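Local structure of precorrin-2 dehydrogenase (Bacillus megaterium, 3DFZ) at residues Gly138-Ala143 with Ser163-Ser168; Leu142-Asp147 with Lys155-Asp160; Pro62-Glu67 with Leu77-Lys82; Arg45-Phe50 with Asn69-Lys74. The protein catalyses the NAD(+)-dependent dehydrogenation of precorrin-2 to sirohydrochlorin, a precursor for both siroheme and anaerobic cobalamin biosynthesis, and works as a homodimer. All coordinates share one frame; numbering follows the deposited sequence.

Contact 1 (Gly138-Ala143 with Ser163-Ser168); sequences GRLSLA and SNYDES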
# COMPACT_ATOMS: atom_id res chain seq x y z
N GLY B 138 10.85 -13.14 -6.08
CA GLY B 138 11.80 -13.19 -4.97
C GLY B 138 11.49 -12.05 -4.04
O GLY B 138 10.34 -11.87 -3.61
N ARG B 139 12.50 -11.24 -3.77
CA ARG B 139 12.34 -10.05 -2.96
C ARG B 139 11.59 -8.90 -3.68
O ARG B 139 11.13 -7.96 -3.03
CB ARG B 139 13.69 -9.58 -2.44
CG ARG B 139 14.38 -10.64 -1.58
CD ARG B 139 15.81 -10.27 -1.15
NE ARG B 139 16.36 -11.31 -0.27
CZ ARG B 139 16.93 -12.43 -0.70
NH1 ARG B 139 17.05 -12.66 -2.01
NH2 ARG B 139 17.39 -13.33 0.17
N LEU B 140 11.45 -8.97 -5.00
CA LEU B 140 10.76 -7.88 -5.68
C LEU B 140 9.30 -8.09 -5.43
O LEU B 140 8.77 -9.18 -5.63
CB LEU B 140 11.03 -7.82 -7.20
CG LEU B 140 10.18 -6.86 -8.07
CD1 LEU B 140 10.43 -5.37 -7.75
CD2 LEU B 140 10.41 -7.07 -9.59
N SER B 141 8.64 -7.01 -5.04
CA SER B 141 7.24 -7.05 -4.86
C SER B 141 6.57 -5.88 -5.58
O SER B 141 7.02 -4.77 -5.49
CB SER B 141 6.95 -7.03 -3.35
OG SER B 141 5.57 -7.03 -3.14
N LEU B 142 5.50 -6.18 -6.31
CA LEU B 142 4.67 -5.17 -6.97
C LEU B 142 3.23 -5.25 -6.42
O LEU B 142 2.66 -6.32 -6.30
CB LEU B 142 4.67 -5.37 -8.52
CG LEU B 142 6.04 -5.11 -9.17
CD1 LEU B 142 6.04 -5.34 -10.67
CD2 LEU B 142 6.51 -3.70 -8.88
N ALA B 143 2.67 -4.09 -6.11
CA ALA B 143 1.29 -4.01 -5.69
C ALA B 143 0.51 -3.14 -6.68
O ALA B 143 0.96 -2.07 -7.05
CB ALA B 143 1.21 -3.45 -4.27
N SER B 163 4.24 -10.74 -17.03
CA SER B 163 4.88 -10.88 -18.34
C SER B 163 6.24 -10.15 -18.40
O SER B 163 7.28 -10.81 -18.57
CB SER B 163 3.92 -10.35 -19.41
OG SER B 163 4.32 -10.62 -20.74
N ASN B 164 6.23 -8.83 -18.20
CA ASN B 164 7.45 -7.99 -18.23
C ASN B 164 8.53 -8.24 -17.19
O ASN B 164 9.73 -8.07 -17.46
CB ASN B 164 7.10 -6.51 -18.23
CG ASN B 164 6.42 -6.10 -19.53
OD1 ASN B 164 6.84 -6.49 -20.63
ND2 ASN B 164 5.37 -5.28 -19.41
N TYR B 165 8.10 -8.61 -15.99
CA TYR B 165 8.99 -8.93 -14.91
C TYR B 165 8.79 -10.42 -14.63
O TYR B 165 7.85 -10.82 -13.92
CB TYR B 165 8.67 -8.05 -13.69
CG TYR B 165 8.81 -6.55 -13.99
CD1 TYR B 165 7.74 -5.82 -14.50
CD2 TYR B 165 10.00 -5.90 -13.79
CE1 TYR B 165 7.88 -4.47 -14.79
CE2 TYR B 165 10.15 -4.55 -14.10
CZ TYR B 165 9.10 -3.85 -14.59
OH TYR B 165 9.25 -2.49 -14.88
N ASP B 166 9.63 -11.25 -15.25
CA ASP B 166 9.54 -12.69 -15.06
C ASP B 166 10.54 -13.17 -14.01
O ASP B 166 11.07 -12.35 -13.21
CB ASP B 166 9.63 -13.46 -16.38
CG ASP B 166 11.07 -13.53 -16.98
OD1 ASP B 166 12.05 -12.99 -16.41
OD2 ASP B 166 11.19 -14.17 -18.05
N GLU B 167 10.78 -14.48 -14.00
CA GLU B 167 11.64 -15.15 -13.02
C GLU B 167 13.09 -14.70 -13.01
O GLU B 167 13.79 -14.99 -12.06
CB GLU B 167 11.60 -16.67 -13.20
CG GLU B 167 10.25 -17.31 -12.88
CD GLU B 167 9.30 -17.31 -14.06
OE1 GLU B 167 9.58 -16.62 -15.08
OE2 GLU B 167 8.27 -18.02 -13.98
N SER B 168 13.54 -13.99 -14.05
CA SER B 168 14.85 -13.34 -14.00
C SER B 168 14.96 -12.38 -12.84
O SER B 168 16.03 -12.25 -12.27
CB SER B 168 15.18 -12.60 -15.31
OG SER B 168 14.28 -11.52 -15.53

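Contact 2 (Leu142-Asp147 with Lys155-Asp160); sequences LAISTD and KRIKED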
# COMPACT_ATOMS: atom_id res chain seq x y z
N LEU B 142 5.50 -6.18 -6.31
CA LEU B 142 4.67 -5.17 -6.97
C LEU B 142 3.23 -5.25 -6.42
O LEU B 142 2.66 -6.32 -6.30
CB LEU B 142 4.67 -5.37 -8.52
CG LEU B 142 6.04 -5.11 -9.17
CD1 LEU B 142 6.04 -5.34 -10.67
CD2 LEU B 142 6.51 -3.70 -8.88
N ALA B 143 2.67 -4.09 -6.11
CA ALA B 143 1.29 -4.01 -5.69
C ALA B 143 0.51 -3.14 -6.68
O ALA B 143 0.96 -2.07 -7.05
CB ALA B 143 1.21 -3.45 -4.27
N ILE B 144 -0.66 -3.61 -7.08
CA ILE B 144 -1.48 -2.92 -8.07
C ILE B 144 -2.89 -2.71 -7.54
O ILE B 144 -3.51 -3.65 -7.05
CB ILE B 144 -1.65 -3.78 -9.36
CG1 ILE B 144 -0.30 -4.25 -9.90
CG2 ILE B 144 -2.52 -3.00 -10.41
CD1 ILE B 144 0.12 -5.68 -9.58
N SER B 145 -3.41 -1.50 -7.69
CA SER B 145 -4.79 -1.23 -7.30
C SER B 145 -5.45 -0.30 -8.31
O SER B 145 -4.79 0.49 -8.96
CB SER B 145 -4.82 -0.57 -5.91
OG SER B 145 -6.15 -0.35 -5.44
N THR B 146 -6.77 -0.42 -8.43
CA THR B 146 -7.54 0.55 -9.18
C THR B 146 -8.64 1.11 -8.27
O THR B 146 -9.66 1.61 -8.76
CB THR B 146 -8.16 -0.03 -10.50
OG1 THR B 146 -9.13 -1.02 -10.18
CG2 THR B 146 -7.10 -0.63 -11.43
N ASP B 147 -8.43 1.01 -6.95
CA ASP B 147 -9.36 1.54 -5.95
C ASP B 147 -10.72 0.87 -6.13
O ASP B 147 -11.76 1.50 -6.01
CB ASP B 147 -9.48 3.06 -6.11
CG ASP B 147 -9.84 3.77 -4.83
OD1 ASP B 147 -9.84 3.12 -3.76
OD2 ASP B 147 -10.13 4.99 -4.89
N LYS B 155 -6.47 -7.29 -12.47
CA LYS B 155 -6.00 -8.60 -12.90
C LYS B 155 -5.24 -8.53 -14.23
O LYS B 155 -4.13 -9.06 -14.34
CB LYS B 155 -7.19 -9.56 -12.98
CG LYS B 155 -6.94 -10.95 -13.62
CD LYS B 155 -8.22 -11.80 -13.48
CE LYS B 155 -8.47 -12.70 -14.70
NZ LYS B 155 -7.39 -13.76 -14.96
N ARG B 156 -5.83 -7.86 -15.24
CA ARG B 156 -5.10 -7.65 -16.49
C ARG B 156 -3.68 -7.05 -16.32
O ARG B 156 -2.69 -7.56 -16.89
CB ARG B 156 -5.90 -6.83 -17.50
CG ARG B 156 -5.10 -6.57 -18.75
CD ARG B 156 -5.76 -5.58 -19.66
NE ARG B 156 -6.82 -6.25 -20.40
CZ ARG B 156 -7.30 -5.86 -21.58
NH1 ARG B 156 -6.79 -4.79 -22.19
NH2 ARG B 156 -8.26 -6.57 -22.13
N ILE B 157 -3.59 -5.97 -15.56
CA ILE B 157 -2.33 -5.28 -15.34
C ILE B 157 -1.30 -6.15 -14.61
O ILE B 157 -0.12 -6.13 -14.95
CB ILE B 157 -2.58 -3.92 -14.62
CG1 ILE B 157 -3.24 -2.92 -15.56
CG2 ILE B 157 -1.31 -3.32 -13.99
CD1 ILE B 157 -3.79 -1.70 -14.79
N LYS B 158 -1.76 -6.90 -13.61
CA LYS B 158 -0.93 -7.86 -12.88
C LYS B 158 -0.36 -8.95 -13.79
O LYS B 158 0.83 -9.31 -13.65
CB LYS B 158 -1.75 -8.51 -11.78
CG LYS B 158 -0.96 -9.44 -10.82
CD LYS B 158 -1.93 -10.39 -10.07
CE LYS B 158 -1.16 -11.42 -9.31
NZ LYS B 158 -1.89 -11.99 -8.12
N GLU B 159 -1.19 -9.46 -14.70
CA GLU B 159 -0.74 -10.33 -15.79
C GLU B 159 0.24 -9.64 -16.76
O GLU B 159 1.24 -10.26 -17.18
CB GLU B 159 -1.93 -10.85 -16.59
CG GLU B 159 -2.81 -11.81 -15.84
CD GLU B 159 -4.06 -12.18 -16.58
OE1 GLU B 159 -4.42 -11.51 -17.59
OE2 GLU B 159 -4.69 -13.17 -16.15
N ASP B 160 -0.04 -8.39 -17.13
CA ASP B 160 0.87 -7.64 -18.00
C ASP B 160 2.23 -7.41 -17.30
O ASP B 160 3.28 -7.63 -17.89
CB ASP B 160 0.22 -6.36 -18.59
CG ASP B 160 -1.14 -6.63 -19.35
OD1 ASP B 160 -1.49 -7.78 -19.74
OD2 ASP B 160 -1.92 -5.65 -19.55

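Contact 3 (Pro62-Glu67 with Leu77-Lys82); sequences PTVSAE and LRVKRK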
# COMPACT_ATOMS: atom_id res chain seq x y z
N PRO B 62 -18.82 -18.49 13.64
CA PRO B 62 -19.39 -19.70 14.27
C PRO B 62 -18.71 -20.97 13.79
O PRO B 62 -18.59 -21.93 14.55
CB PRO B 62 -20.87 -19.67 13.85
CG PRO B 62 -20.94 -18.71 12.71
CD PRO B 62 -19.84 -17.71 12.92
N THR B 63 -18.25 -20.95 12.54
CA THR B 63 -17.43 -22.01 11.96
C THR B 63 -16.27 -21.40 11.18
O THR B 63 -16.36 -20.27 10.69
CB THR B 63 -18.27 -23.01 11.09
OG1 THR B 63 -19.22 -23.70 11.92
CG2 THR B 63 -17.38 -24.05 10.41
N VAL B 64 -15.20 -22.18 11.06
CA VAL B 64 -13.92 -21.76 10.54
C VAL B 64 -13.35 -22.87 9.62
O VAL B 64 -13.69 -24.05 9.78
CB VAL B 64 -12.99 -21.42 11.76
CG1 VAL B 64 -11.65 -22.11 11.70
CG2 VAL B 64 -12.91 -19.89 12.00
N SER B 65 -12.50 -22.51 8.66
CA SER B 65 -12.02 -23.47 7.65
C SER B 65 -10.92 -24.42 8.18
O SER B 65 -10.28 -24.14 9.20
CB SER B 65 -11.55 -22.74 6.38
OG SER B 65 -10.49 -21.83 6.68
N ALA B 66 -10.72 -25.53 7.47
CA ALA B 66 -9.71 -26.53 7.80
C ALA B 66 -8.28 -25.96 7.94
O ALA B 66 -7.43 -26.52 8.66
CB ALA B 66 -9.72 -27.63 6.74
N GLU B 67 -8.02 -24.88 7.21
CA GLU B 67 -6.73 -24.20 7.22
C GLU B 67 -6.61 -23.25 8.41
O GLU B 67 -5.56 -23.20 9.05
CB GLU B 67 -6.48 -23.47 5.89
CG GLU B 67 -7.73 -22.97 5.20
CD GLU B 67 -8.09 -23.76 3.95
OE1 GLU B 67 -7.23 -23.87 3.04
OE2 GLU B 67 -9.23 -24.26 3.86
N LEU B 77 -2.76 -18.34 15.59
CA LEU B 77 -3.89 -17.46 15.80
C LEU B 77 -4.80 -18.05 16.86
O LEU B 77 -4.62 -19.21 17.23
CB LEU B 77 -4.65 -17.21 14.49
CG LEU B 77 -5.08 -18.37 13.60
CD1 LEU B 77 -6.32 -19.11 14.18
CD2 LEU B 77 -5.32 -17.83 12.16
N ARG B 78 -5.73 -17.24 17.36
CA ARG B 78 -6.84 -17.69 18.21
C ARG B 78 -8.21 -17.64 17.49
O ARG B 78 -8.50 -16.70 16.74
CB ARG B 78 -6.88 -16.88 19.52
CG ARG B 78 -8.20 -17.00 20.28
CD ARG B 78 -8.12 -16.50 21.71
NE ARG B 78 -8.21 -15.06 21.83
CZ ARG B 78 -9.35 -14.38 21.91
NH1 ARG B 78 -10.52 -15.01 21.86
NH2 ARG B 78 -9.33 -13.05 22.03
N VAL B 79 -9.04 -18.65 17.74
CA VAL B 79 -10.38 -18.72 17.19
C VAL B 79 -11.46 -18.52 18.29
O VAL B 79 -11.33 -19.03 19.42
CB VAL B 79 -10.63 -20.09 16.45
CG1 VAL B 79 -12.01 -20.13 15.82
CG2 VAL B 79 -9.58 -20.31 15.37
N LYS B 80 -12.48 -17.73 17.95
CA LYS B 80 -13.66 -17.48 18.78
C LYS B 80 -14.83 -18.06 17.98
O LYS B 80 -15.20 -17.50 16.94
CB LYS B 80 -13.78 -15.97 19.02
CG LYS B 80 -14.76 -15.47 20.07
CD LYS B 80 -14.00 -14.47 20.98
CE LYS B 80 -14.87 -13.46 21.75
NZ LYS B 80 -15.74 -14.03 22.84
N ARG B 81 -15.35 -19.20 18.42
CA ARG B 81 -16.35 -19.94 17.63
C ARG B 81 -17.78 -19.52 17.94
O ARG B 81 -18.48 -20.17 18.69
CB ARG B 81 -16.19 -21.46 17.79
CG ARG B 81 -15.21 -22.04 16.82
CD ARG B 81 -14.65 -23.38 17.27
NE ARG B 81 -13.61 -23.84 16.34
CZ ARG B 81 -12.31 -23.89 16.62
NH1 ARG B 81 -11.85 -23.52 17.80
NH2 ARG B 81 -11.46 -24.33 15.71
N LYS B 82 -18.18 -18.43 17.32
CA LYS B 82 -19.44 -17.76 17.56
C LYS B 82 -19.55 -16.62 16.53
O LYS B 82 -18.59 -16.32 15.80
CB LYS B 82 -19.49 -17.21 18.99
CG LYS B 82 -18.41 -16.19 19.32
CD LYS B 82 -18.76 -15.43 20.59
CE LYS B 82 -18.35 -13.97 20.47
NZ LYS B 82 -19.32 -13.04 21.16

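Contact 4 (Arg45-Phe50 with Asn69-Lys74); sequences RRIKGF and NEWEAK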
# COMPACT_ATOMS: atom_id res chain seq x y z
N ARG B 45 -7.88 -16.49 2.96
CA ARG B 45 -6.97 -15.83 2.02
C ARG B 45 -6.36 -14.59 2.67
O ARG B 45 -5.14 -14.40 2.61
CB ARG B 45 -7.71 -15.53 0.70
CG ARG B 45 -7.16 -14.37 -0.14
CD ARG B 45 -7.36 -14.57 -1.67
NE ARG B 45 -8.49 -15.43 -2.05
CZ ARG B 45 -9.73 -15.00 -2.30
NH1 ARG B 45 -10.05 -13.70 -2.21
NH2 ARG B 45 -10.67 -15.88 -2.63
N ARG B 46 -7.19 -13.78 3.33
CA ARG B 46 -6.72 -12.59 4.04
C ARG B 46 -5.68 -12.89 5.14
O ARG B 46 -4.64 -12.23 5.18
CB ARG B 46 -7.90 -11.78 4.62
CG ARG B 46 -8.78 -11.07 3.60
CD ARG B 46 -8.03 -9.91 2.90
NE ARG B 46 -8.90 -9.09 2.03
CZ ARG B 46 -9.22 -9.40 0.78
NH1 ARG B 46 -8.78 -10.51 0.22
NH2 ARG B 46 -10.01 -8.58 0.08
N ILE B 47 -5.96 -13.88 5.99
CA ILE B 47 -5.09 -14.31 7.10
C ILE B 47 -3.72 -14.77 6.61
O ILE B 47 -2.69 -14.39 7.17
CB ILE B 47 -5.75 -15.44 7.97
CG1 ILE B 47 -6.94 -14.89 8.76
CG2 ILE B 47 -4.73 -16.08 8.91
CD1 ILE B 47 -8.04 -15.92 9.01
N LYS B 48 -3.71 -15.60 5.57
CA LYS B 48 -2.47 -15.99 4.89
C LYS B 48 -1.52 -14.81 4.72
O LYS B 48 -0.34 -14.95 4.99
CB LYS B 48 -2.77 -16.60 3.52
CG LYS B 48 -2.53 -18.09 3.46
CD LYS B 48 -3.56 -18.77 2.54
CE LYS B 48 -3.33 -20.28 2.41
NZ LYS B 48 -4.53 -21.00 1.87
N GLY B 49 -2.06 -13.67 4.30
CA GLY B 49 -1.30 -12.44 4.07
C GLY B 49 -0.55 -11.90 5.26
O GLY B 49 0.54 -11.33 5.10
N PHE B 50 -1.09 -12.08 6.46
CA PHE B 50 -0.43 -11.52 7.66
C PHE B 50 -0.07 -12.53 8.77
O PHE B 50 0.22 -12.17 9.92
CB PHE B 50 -1.19 -10.28 8.20
CG PHE B 50 -2.68 -10.48 8.34
CD1 PHE B 50 -3.21 -11.24 9.39
CD2 PHE B 50 -3.56 -9.87 7.44
CE1 PHE B 50 -4.60 -11.41 9.52
CE2 PHE B 50 -4.95 -10.03 7.56
CZ PHE B 50 -5.47 -10.81 8.60
N ASN B 69 -8.25 -23.81 11.16
CA ASN B 69 -8.08 -24.85 12.18
C ASN B 69 -6.66 -25.32 12.35
O ASN B 69 -6.18 -25.43 13.48
CB ASN B 69 -9.00 -26.04 11.89
CG ASN B 69 -10.34 -25.89 12.53
OD1 ASN B 69 -10.45 -25.99 13.74
ND2 ASN B 69 -11.38 -25.64 11.73
N GLU B 70 -5.98 -25.59 11.24
CA GLU B 70 -4.57 -26.02 11.26
C GLU B 70 -3.65 -24.92 11.82
O GLU B 70 -2.72 -25.23 12.58
CB GLU B 70 -4.12 -26.46 9.87
CG GLU B 70 -2.66 -26.94 9.73
CD GLU B 70 -2.24 -28.12 10.65
OE1 GLU B 70 -3.07 -28.68 11.42
OE2 GLU B 70 -1.04 -28.48 10.60
N TRP B 71 -3.91 -23.67 11.45
CA TRP B 71 -3.19 -22.51 11.98
C TRP B 71 -3.45 -22.31 13.49
O TRP B 71 -2.54 -21.99 14.24
CB TRP B 71 -3.56 -21.24 11.21
CG TRP B 71 -3.08 -21.22 9.78
CD1 TRP B 71 -1.92 -21.74 9.29
CD2 TRP B 71 -3.75 -20.61 8.66
NE1 TRP B 71 -1.82 -21.51 7.94
CE2 TRP B 71 -2.93 -20.82 7.52
CE3 TRP B 71 -4.96 -19.91 8.51
CZ2 TRP B 71 -3.28 -20.35 6.24
CZ3 TRP B 71 -5.31 -19.44 7.23
CH2 TRP B 71 -4.47 -19.67 6.11
N GLU B 72 -4.70 -22.50 13.90
CA GLU B 72 -5.05 -22.50 15.32
C GLU B 72 -4.30 -23.60 16.07
O GLU B 72 -3.69 -23.34 17.11
CB GLU B 72 -6.57 -22.68 15.48
CG GLU B 72 -7.10 -22.27 16.84
CD GLU B 72 -8.25 -23.15 17.34
OE1 GLU B 72 -8.49 -24.26 16.75
OE2 GLU B 72 -8.89 -22.73 18.34
N ALA B 73 -4.32 -24.81 15.51
CA ALA B 73 -3.64 -25.97 16.10
C ALA B 73 -2.13 -25.82 16.08
O ALA B 73 -1.43 -26.44 16.89
CB ALA B 73 -4.07 -27.25 15.40
N LYS B 74 -1.62 -25.00 15.16
CA LYS B 74 -0.19 -24.70 15.09
C LYS B 74 0.18 -23.52 16.02
O LYS B 74 1.37 -23.20 16.18
CB LYS B 74 0.24 -24.44 13.65
CG LYS B 74 0.39 -25.71 12.82
CD LYS B 74 0.59 -25.37 11.35
CE LYS B 74 1.33 -26.48 10.64
NZ LYS B 74 1.32 -26.29 9.15

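Contact 1 (Gly138-Ala143 with Ser163-Ser168)
Leu-140 and Tyr-165 bring the two backbones nearest, yet their CA atoms stay 9.5 Å apart, and no hydrogen bond crosses the gap. Leu-140 to Ala-143 are extended strand, whereas Tyr-165 is the first residue to leave helical angles after helix 151-164. The gap is bridged by three side chains, two leucines pointing from the strand to one tyrosine ring. CD2 of Leu-140 comes within 4.4 Å of Tyr-165 CD2, and on the other ortho position CD1 of Leu-142 sits 4.2 Å from Tyr-165 CD1; both methyls approach the ring obliquely. With CG anti to its carbonyl carbon (chi1 -60°), the tyrosine directs its ring at the strand. Just beyond, Asp-166 caps the start of helix 168-184: its OD1 accepts from Ser-168 N, 3.0 Å away and above the carboxylate plane, and also from Ser-168 OG at 2.8 Å. Tyr-165 also packs on Ile-157 of the second subunit, and residues 141-143 pair with a strand of that subunit in an antiparallel ladder. The touch across the two segments is thus purely apolar and rather loose, while the two bonds to Asp-166 OD1 probably steady the turn into helix 168-184, Ser-168 OG having a further partner in Arg-206.

Contact 2 (Leu142-Asp147 with Lys155-Asp160)
Ile-144, Ile-157 and Lys-158 carry this contact, in which helix 151-164 folds back over the strand that precedes it, a strand-turn-helix unit at the dimer interface. Ile-144 has the most surface buried and works with both of its branches. Its CG2 lies 3.8 Å from CG2 of Ile-157, the two side chains crossing obliquely, and its CD1 reaches the base of Lys-158, 4.0 Å from CB. In both isoleucines CG1 is beside the backbone N (chi1 -52° in Ile-144, -71° in Ile-157), which puts CG2 anti to it, and these two methyls meet. Lys-158 meets Ile-144 with the first part of its chain, CB and CG, crossing it at about a right angle; the rest runs extended away from it, and NZ finds its hydrogen bond at the carbonyl of Gln-134 on the partner strand 129-137. A buried isoleucine thus meets the start of a lysine whose charge is held elsewhere. Ile-144 also packs on Leu-142 of the second subunit, and residues 142-145 pair with a strand of that subunit in an antiparallel ladder, so the sheet runs on across the interface. Past the strand, Thr-146 OG1 hydrogen-bonds to Ser-150 N and Thr-154 OG1, tying the turn to the beginning of the helix. Ser-145 closes an ST turn there, its OG accepting from Asp-147 N at 3.1 Å with an N-H...O angle of 163°.

Contact 3 (Pro62-Glu67 with Leu77-Lys82)
Pro-62 and Lys-82 bring the two backbones to 3.8 Å between CA atoms, after which the segments diverge, one toward helix 66-73 and the other back along strand 77-80. Pro-62 N lies 3.1 Å from Lys-82 O but has no hydrogen to give, and its ring carbon CD rests 3.4 Å from that same oxygen, making this a van der Waals meeting. Deeper in, Val-64 and Val-79 reach toward each other tip to tip, Val-64 CG2 being 3.9 Å from Val-79 CG1. That CG1, anti to the backbone N of Val-79 (chi1 -177°), does double duty: it also lies 3.8 Å above the centre of the Arg-81 guanidinium plane. Arg-81 is the centre of an inverse gamma turn, and its chain, extended from CG to NE, passes Pro-62 O with CB and CG before its NH1 forms a salt bridge with Glu-72 on helix 66-73. The methyl and the carboxylate together probably restrict how the guanidinium can turn. Pro-62 and Thr-63, by similarity, belong to the NAD(+) site. Joining the loop after strand 56-60 to the end of strand 77-80, the contact closes a beta-alpha-beta crossover of the kind found in Rossmann-type dinucleotide-binding domains.

Contact 4 (Arg45-Phe50 with Asn69-Lys74)
The indole of Trp-71, carried by helix 66-73, packs against Ile-47 and Lys-48 of helix 41-50, the CA atoms of Lys-48 and Trp-71 being 9.7 Å apart. The indole points at the neighbouring helix because its CG stands anti to the carbonyl carbon and beside the backbone N (chi1 -67°). From CB outward, Lys-48 runs past the six-membered part of the indole. CB leads out from the helix, then CG makes the closest touch of the contact, 3.6 Å from Trp-71 CH2 and 3.7 Å from CZ2. CD lies in the indole plane at the ring edge, 3.8 Å from CH2, and CE passes CZ2 at the same distance. The chain, bent at chi2 (145°), keeps CG, CD and CE all close to CZ2 and CH2 and crosses the tryptophan at about a right angle, and NZ goes on beyond the ring. Ile-47 approaches obliquely from the deeper side, its CG2 3.8 Å from Trp-71 CZ3 and 3.9 Å from CE3. It also packs on Val-36 of strand 33-37, and Leu-77 of strand 77-80 touches both Ile-47 and Trp-71. An alanine in place of Trp-71 would remove the whole indole, and the Lys-48 methylenes and Ile-47 CG2 would probably lose their partner, opening a gap between the helices. With no hydrogen bond across it, the contact depends on shape and apolar surface, and the lysine contributes its hydrocarbon chain.

How the contacts relate
Two groups emerge, one at the dimer interface and one in the nucleotide-binding domain. Contacts 1 and 2, with centres 12 Å apart, share Leu-142 and Ala-143; contact 2 uses the middle of helix 151-164 and contact 1 the residue just past its end, both against strand 140-145, and both meet the second subunit. Contacts 3 and 4, with centres 10 Å apart, share helix 66-73 and are joined by the Arg-81 to Glu-72 salt bridge (NH1 to OE2, 3.1 Å). Contact 3 holds Pro-62 and Thr-63 of the NAD(+) site assigned by similarity, and the Lys-48 side chain of contact 4 is about 8 Å from that of Thr-41, another residue assigned to that site by similarity. Nearest atoms of contacts 2 and 4 remain about 9 Å apart.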